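Local structure of AgaA (Rhizobium radiobacter, 6HLX) at residues A[234-239]-A[465-470]; A[238-243]-A[449-454]. The protein binds the opine agropinic acid as a periplasmic solute-binding protein and probably delivers it to an ABC transporter for import. One frame throughout, in Å; residues are numbered along the deposited sequence. Where two conformers were deposited one is given.

Contact 1: A[234-239]-A[465-470]; sequences LRNTGP and FTNMPG. With EDO (1,2-ethanediol), chain B.
Both asparagines carry CG anti to the backbone N, chi1 169° in Asn236 and -174° in Asn467, so that each amide meets the opposite segment. The two side chains cross at about a right angle. Asn467 ND2 donates to Leu234 O at 2.9 Å; the acceptor lies in the amide plane of Asn467, but the nitrogen stands above the carbonyl plane of Leu234. The same ND2 also donates to Gln454 O, while Asn467 OD1 pairs with Thr473, so both ends of this amide are held. Asn236 ND2 reaches Gly470 O at 3.1 Å along a nearly straight N-H (170°), in the carbonyl plane and on a lone pair. At its other end Asn236 OD1 accepts from Gly238 N at 2.8 Å, an Asx turn in the connection between strands 231-234 and 240-245, one in each of two mixed sheets of this solute-binding protein 5 family fold; with the ND2 bond it holds the amide at both ends. Gly238 comes close enough for its CA to make a CH...O contact with Gly470 O at 3.5 Å. One water donates to both Arg235 O and Asn467 O, bridging the two backbones. Toward the strand 231-234 end the contact turns apolar: Leu234, with CG anti to the carbonyl carbon, puts CD1 at the edge of the Phe465 ring, in its plane, 4.0 Å from Phe465 CD2.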
loop_
_atom_site.group_PDB
_atom_site.type_symbol
_atom_site.label_atom_id
_atom_site.label_comp_id
_atom_site.label_asym_id
_atom_site.label_seq_id
_atom_site.Cartn_x
_atom_site.Cartn_y
_atom_site.Cartn_z
ATOM N N LEU A 234 -13.511 5.854 12.510
ATOM C CA LEU A 234 -13.860 4.926 11.421
ATOM C C LEU A 234 -12.808 3.829 11.472
ATOM O O LEU A 234 -11.635 4.083 11.182
ATOM C CB LEU A 234 -13.849 5.626 10.058
ATOM C CG LEU A 234 -14.753 6.883 9.923
ATOM C CD1 LEU A 234 -14.612 7.482 8.542
ATOM C CD2 LEU A 234 -16.217 6.560 10.208
ATOM N N ARG A 235 -13.217 2.620 11.896
ATOM C CA ARG A 235 -12.300 1.495 12.152
ATOM C C ARG A 235 -11.966 0.580 10.970
ATOM O O ARG A 235 -12.724 0.444 9.997
ATOM C CB ARG A 235 -12.819 0.635 13.311
ATOM C CG ARG A 235 -12.822 1.368 14.661
ATOM C CD ARG A 235 -12.320 0.501 15.825
ATOM N NE ARG A 235 -12.741 1.028 17.134
ATOM C CZ ARG A 235 -11.933 1.260 18.170
ATOM N NH1 ARG A 235 -10.631 1.024 18.076
ATOM N NH2 ARG A 235 -12.420 1.751 19.304
ATOM N N ASN A 236 -10.792 -0.072 11.086
ATOM C CA ASN A 236 -10.289 -1.053 10.133
ATOM C C ASN A 236 -9.192 -1.809 10.873
ATOM O O ASN A 236 -8.552 -1.229 11.753
ATOM C CB ASN A 236 -9.715 -0.361 8.869
ATOM C CG ASN A 236 -8.922 -1.257 7.915
ATOM O OD1 ASN A 236 -7.720 -1.486 8.083
ATOM N ND2 ASN A 236 -9.551 -1.750 6.860
ATOM N N THR A 237 -8.988 -3.094 10.524
ATOM C CA THR A 237 -7.919 -3.960 11.068
ATOM C C THR A 237 -7.211 -4.715 9.923
ATOM O O THR A 237 -6.937 -5.925 10.046
ATOM C CB THR A 237 -8.474 -4.984 12.047
ATOM O OG1 THR A 237 -9.482 -5.734 11.365
ATOM C CG2 THR A 237 -8.979 -4.370 13.314
ATOM N N GLY A 238 -6.866 -3.989 8.868
ATOM C CA GLY A 238 -6.266 -4.537 7.652
ATOM C C GLY A 238 -4.763 -4.728 7.608
ATOM O O GLY A 238 -4.317 -5.791 7.158
ATOM N N PRO A 239 -3.948 -3.729 8.011
ATOM C CA PRO A 239 -2.492 -3.889 7.851
ATOM C C PRO A 239 -1.837 -4.768 8.889
ATOM O O PRO A 239 -2.395 -5.032 9.955
ATOM C CB PRO A 239 -1.940 -2.448 7.927
ATOM C CG PRO A 239 -3.184 -1.514 7.900
ATOM C CD PRO A 239 -4.274 -2.371 8.514
ATOM N N PHE A 465 -17.458 9.431 3.994
ATOM C CA PHE A 465 -16.047 9.032 3.897
ATOM C C PHE A 465 -15.998 7.607 4.450
ATOM O O PHE A 465 -16.568 7.342 5.516
ATOM C CB PHE A 465 -15.076 9.961 4.661
ATOM C CG PHE A 465 -13.625 9.610 4.355
ATOM C CD1 PHE A 465 -13.012 10.062 3.186
ATOM C CD2 PHE A 465 -12.899 8.774 5.205
ATOM C CE1 PHE A 465 -11.689 9.699 2.878
ATOM C CE2 PHE A 465 -11.581 8.412 4.900
ATOM C CZ PHE A 465 -10.982 8.866 3.737
ATOM N N THR A 466 -15.308 6.708 3.737
ATOM C CA THR A 466 -15.263 5.295 4.094
ATOM C C THR A 466 -13.839 4.837 4.323
ATOM O O THR A 466 -12.981 5.011 3.451
ATOM C CB THR A 466 -15.880 4.436 2.956
ATOM O OG1 THR A 466 -17.216 4.868 2.714
ATOM C CG2 THR A 466 -15.916 2.931 3.301
ATOM N N ASN A 467 -13.616 4.204 5.472
ATOM C CA ASN A 467 -12.329 3.546 5.764
ATOM C C ASN A 467 -12.523 2.174 5.066
ATOM O O ASN A 467 -13.274 1.315 5.560
ATOM C CB ASN A 467 -12.125 3.378 7.275
ATOM C CG ASN A 467 -10.739 2.845 7.587
ATOM O OD1 ASN A 467 -10.016 2.387 6.694
ATOM N ND2 ASN A 467 -10.349 2.909 8.851
ATOM N N MET A 468 -11.959 2.034 3.857
ATOM C CA MET A 468 -12.227 0.897 2.967
ATOM C C MET A 468 -11.748 -0.438 3.555
ATOM O O MET A 468 -10.853 -0.465 4.408
ATOM C CB MET A 468 -11.747 1.173 1.542
ATOM C CG MET A 468 -12.720 2.178 0.842
ATOM S SD MET A 468 -12.097 2.871 -0.711
ATOM C CE MET A 468 -11.773 1.381 -1.660
ATOM N N PRO A 469 -12.475 -1.526 3.234
ATOM C CA PRO A 469 -12.322 -2.759 4.019
ATOM C C PRO A 469 -11.009 -3.523 3.880
ATOM O O PRO A 469 -10.463 -3.622 2.785
ATOM C CB PRO A 469 -13.520 -3.618 3.595
ATOM C CG PRO A 469 -13.931 -3.095 2.268
ATOM C CD PRO A 469 -13.654 -1.605 2.340
ATOM N N GLY A 470 -10.560 -4.079 5.012
ATOM C CA GLY A 470 -9.377 -4.937 5.102
ATOM C C GLY A 470 -8.165 -4.314 4.442
ATOM O O GLY A 470 -7.810 -3.182 4.764
HETATM C C1 EDO B . -7.039 -10.233 9.484
HETATM O O1 EDO B . -7.422 -8.876 9.405
HETATM C C2 EDO B . -8.289 -11.115 9.286
HETATM O O2 EDO B . -7.916 -12.464 9.438
HETATM O O HOH W 1 -12.724 -0.705 7.467
#

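Contact 2: A[238-243]-A[449-454]; sequences GPFMGL and FMWREQ. With G9Z (agropinic acid), chain E.
Strands 240-243 and 449-451 run antiparallel, their axes 161° apart and 4.7 Å at closest approach. They are neighbours in a mixed sheet of this periplasmic binding protein, and a classic beta bulge interrupts their pairing: Phe449 and Met450 both face Met241, whose O accepts from Phe449 N at 2.8 Å and only weakly from Met450 N. Met241 N returns a bond to Met450 O, nearly along the C=O axis, and Arg452 N closes the pairing on Pro239 O at 2.9 Å with an almost straight N-H (172°). On one face of the sheet Phe240 and Trp451 form a non-hydrogen-bonded pair, with Trp451 CZ3 at the edge of the Phe240 ring, 3.8 Å from Phe240 CD2. The other face holds Met241 and Met450 side by side, Met241 CB against Met450 CG (3.7 Å), with helix 333-347 packing on Met241 and helix 267-274 on Met450. Beyond the strand, Arg452 starts from the crowded chi1 position (70°) and runs extended to NE. Pro239 CB lies over the centre of one face of its guanidinium, while Met241 SD sits at the edge, taking a weak bond from NH1. Arg452 NE and NH2 grip Gln454 OE1 side-on, the oxygen lying in the guanidinium plane, which helps set the group's rotation as a second-shell support. The guanidinium thus presents its two terminal nitrogens to the carboxylate, consistent with charge pairing: Arg452 NH1 donates to OXT of agropinic acid at 2.9 Å and Arg452 NH2 to its O at 2.7 Å.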
loop_
_atom_site.group_PDB
_atom_site.type_symbol
_atom_site.label_atom_id
_atom_site.label_comp_id
_atom_site.label_asym_id
_atom_site.label_seq_id
_atom_site.Cartn_x
_atom_site.Cartn_y
_atom_site.Cartn_z
ATOM N N GLY A 238 -6.866 -3.989 8.868
ATOM C CA GLY A 238 -6.266 -4.537 7.652
ATOM C C GLY A 238 -4.763 -4.728 7.608
ATOM O O GLY A 238 -4.317 -5.791 7.158
ATOM N N PRO A 239 -3.948 -3.729 8.011
ATOM C CA PRO A 239 -2.492 -3.889 7.851
ATOM C C PRO A 239 -1.837 -4.768 8.889
ATOM O O PRO A 239 -2.395 -5.032 9.955
ATOM C CB PRO A 239 -1.940 -2.448 7.927
ATOM C CG PRO A 239 -3.184 -1.514 7.900
ATOM C CD PRO A 239 -4.274 -2.371 8.514
ATOM N N PHE A 240 -0.621 -5.198 8.568
ATOM C CA PHE A 240 0.196 -5.987 9.487
ATOM C C PHE A 240 1.535 -5.251 9.709
ATOM O O PHE A 240 1.937 -4.399 8.890
ATOM C CB PHE A 240 0.443 -7.417 8.941
ATOM C CG PHE A 240 0.839 -7.473 7.478
ATOM C CD1 PHE A 240 2.124 -7.112 7.068
ATOM C CD2 PHE A 240 -0.066 -7.900 6.512
ATOM C CE1 PHE A 240 2.478 -7.138 5.708
ATOM C CE2 PHE A 240 0.300 -7.947 5.155
ATOM C CZ PHE A 240 1.565 -7.555 4.760
ATOM N N MET A 241 2.218 -5.601 10.797
ATOM C CA MET A 241 3.571 -5.135 11.132
ATOM C C MET A 241 4.496 -6.335 11.024
ATOM O O MET A 241 4.161 -7.421 11.496
ATOM C CB MET A 241 3.672 -4.561 12.565
ATOM C CG MET A 241 2.833 -3.301 12.786
ATOM S SD MET A 241 3.254 -1.936 11.694
ATOM C CE MET A 241 4.890 -1.561 12.254
ATOM N N GLY A 242 5.681 -6.125 10.473
ATOM C CA GLY A 242 6.654 -7.207 10.332
ATOM C C GLY A 242 8.000 -6.679 9.896
ATOM O O GLY A 242 8.341 -5.531 10.199
ATOM N N LEU A 243 8.786 -7.519 9.204
ATOM C CA LEU A 243 10.104 -7.104 8.734
ATOM C C LEU A 243 10.339 -7.565 7.311
ATOM O O LEU A 243 9.978 -8.693 6.960
ATOM C CB LEU A 243 11.204 -7.738 9.625
ATOM C CG LEU A 243 11.327 -7.224 11.070
ATOM C CD1 LEU A 243 12.174 -8.175 11.900
ATOM C CD2 LEU A 243 11.971 -5.806 11.104
ATOM N N PHE A 449 4.534 -9.947 12.606
ATOM C CA PHE A 449 4.355 -9.928 14.053
ATOM C C PHE A 449 2.957 -9.685 14.534
ATOM O O PHE A 449 2.585 -10.269 15.552
ATOM C CB PHE A 449 5.285 -8.877 14.686
ATOM C CG PHE A 449 6.755 -9.206 14.521
ATOM C CD1 PHE A 449 7.237 -10.479 14.811
ATOM C CD2 PHE A 449 7.649 -8.244 14.053
ATOM C CE1 PHE A 449 8.604 -10.783 14.655
ATOM C CE2 PHE A 449 9.009 -8.548 13.902
ATOM C CZ PHE A 449 9.470 -9.813 14.195
ATOM N N MET A 450 2.188 -8.805 13.858
ATOM C CA MET A 450 0.855 -8.479 14.357
ATOM C C MET A 450 -0.038 -7.845 13.311
ATOM O O MET A 450 0.472 -7.257 12.347
ATOM C CB MET A 450 0.977 -7.493 15.545
ATOM C CG MET A 450 1.615 -6.166 15.158
ATOM S SD MET A 450 1.561 -4.921 16.439
ATOM C CE MET A 450 -0.181 -4.406 16.325
ATOM N N TRP A 451 -1.357 -7.928 13.533
ATOM C CA TRP A 451 -2.364 -7.238 12.715
ATOM C C TRP A 451 -2.606 -5.952 13.507
ATOM O O TRP A 451 -2.748 -6.001 14.750
ATOM C CB TRP A 451 -3.695 -7.998 12.690
ATOM C CG TRP A 451 -3.647 -9.279 11.935
ATOM C CD1 TRP A 451 -3.715 -10.537 12.456
ATOM C CD2 TRP A 451 -3.514 -9.434 10.512
ATOM N NE1 TRP A 451 -3.662 -11.471 11.443
ATOM C CE2 TRP A 451 -3.558 -10.821 10.239
ATOM C CE3 TRP A 451 -3.431 -8.531 9.435
ATOM C CZ2 TRP A 451 -3.453 -11.331 8.941
ATOM C CZ3 TRP A 451 -3.365 -9.037 8.138
ATOM C CH2 TRP A 451 -3.366 -10.423 7.905
ATOM N N ARG A 452 -2.661 -4.812 12.832
ATOM C CA ARG A 452 -2.895 -3.556 13.563
ATOM C C ARG A 452 -4.219 -2.906 13.165
ATOM O O ARG A 452 -4.733 -3.159 12.069
ATOM C CB ARG A 452 -1.739 -2.555 13.330
ATOM C CG ARG A 452 -1.689 -1.990 11.908
ATOM C CD ARG A 452 -0.556 -0.987 11.717
ATOM N NE ARG A 452 -0.888 0.006 10.691
ATOM C CZ ARG A 452 -0.046 0.433 9.753
ATOM N NH1 ARG A 452 1.187 -0.059 9.682
ATOM N NH2 ARG A 452 -0.420 1.372 8.897
ATOM N N GLU A 453 -4.717 -1.996 14.009
ATOM C CA GLU A 453 -5.884 -1.182 13.640
ATOM C C GLU A 453 -5.371 -0.023 12.767
ATOM O O GLU A 453 -4.262 0.489 12.985
ATOM C CB GLU A 453 -6.545 -0.581 14.885
ATOM C CG GLU A 453 -7.211 -1.631 15.759
ATOM C CD GLU A 453 -8.118 -1.049 16.821
ATOM O OE1 GLU A 453 -8.658 -1.837 17.629
ATOM O OE2 GLU A 453 -8.291 0.192 16.852
ATOM N N GLN A 454 -6.178 0.397 11.795
ATOM C CA GLN A 454 -5.844 1.508 10.901
ATOM C C GLN A 454 -7.102 2.354 10.883
ATOM O O GLN A 454 -8.111 1.967 10.286
ATOM C CB GLN A 454 -5.479 0.986 9.501
ATOM C CG GLN A 454 -5.105 2.117 8.517
ATOM C CD GLN A 454 -3.794 2.804 8.866
ATOM O OE1 GLN A 454 -2.951 2.258 9.573
ATOM N NE2 GLN A 454 -3.591 4.012 8.362
HETATM O OAM G9Z E . 2.861 5.330 4.037
HETATM C CAB G9Z E . 3.107 4.855 5.155
HETATM C CAC G9Z E . 3.430 5.656 6.269
HETATM C CB G9Z E . 3.642 4.671 7.461
HETATM C CA G9Z E . 3.587 3.284 6.842
HETATM C C G9Z E . 2.667 2.442 7.545
HETATM O O G9Z E . 1.444 2.492 7.241
HETATM N N G9Z E . 3.223 3.538 5.410
HETATM C CAG G9Z E . 2.909 2.448 4.407
HETATM C CAH G9Z E . 4.202 1.841 3.861
HETATM O OAP G9Z E . 4.865 1.221 4.963
HETATM C CAI G9Z E . 3.950 0.807 2.759
HETATM O OAQ G9Z E . 2.930 1.313 1.861
HETATM C CAJ G9Z E . 5.235 0.551 1.902
HETATM O OAR G9Z E . 4.945 -0.421 0.880
HETATM C CAK G9Z E . 6.513 0.150 2.678
HETATM O OAT G9Z E . 7.653 0.231 1.800
HETATM C CAL G9Z E . 6.399 -1.234 3.335
HETATM O OAS G9Z E . 7.564 -1.489 4.150
HETATM O OXT G9Z E . 3.123 1.710 8.465
#

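Contacts 1 and 2 share Gly238 and Pro239, where the chain leaves its turn and enters strand 240-245; their centres lie 13 Å apart. Contact 2 is buried, with 588 Å² covered and backbone strand pairing, broken by a bulge, and it reaches the ligand directly. Contact 1 is partly buried, covers 339 Å², and joins irregular segments through side-chain amides and a water; the side chain of Asn236 remains about 10 Å from agropinic acid. Residues Glu453 and Gln454 of segment 449-454 touch contact 1: Arg235 NH1 forms a salt bridge with Glu453 OE2 at 2.8 Å, Asn467 ND2 probably donates to Gln454 O, and Thr237 CG2 packs on Glu453 CG.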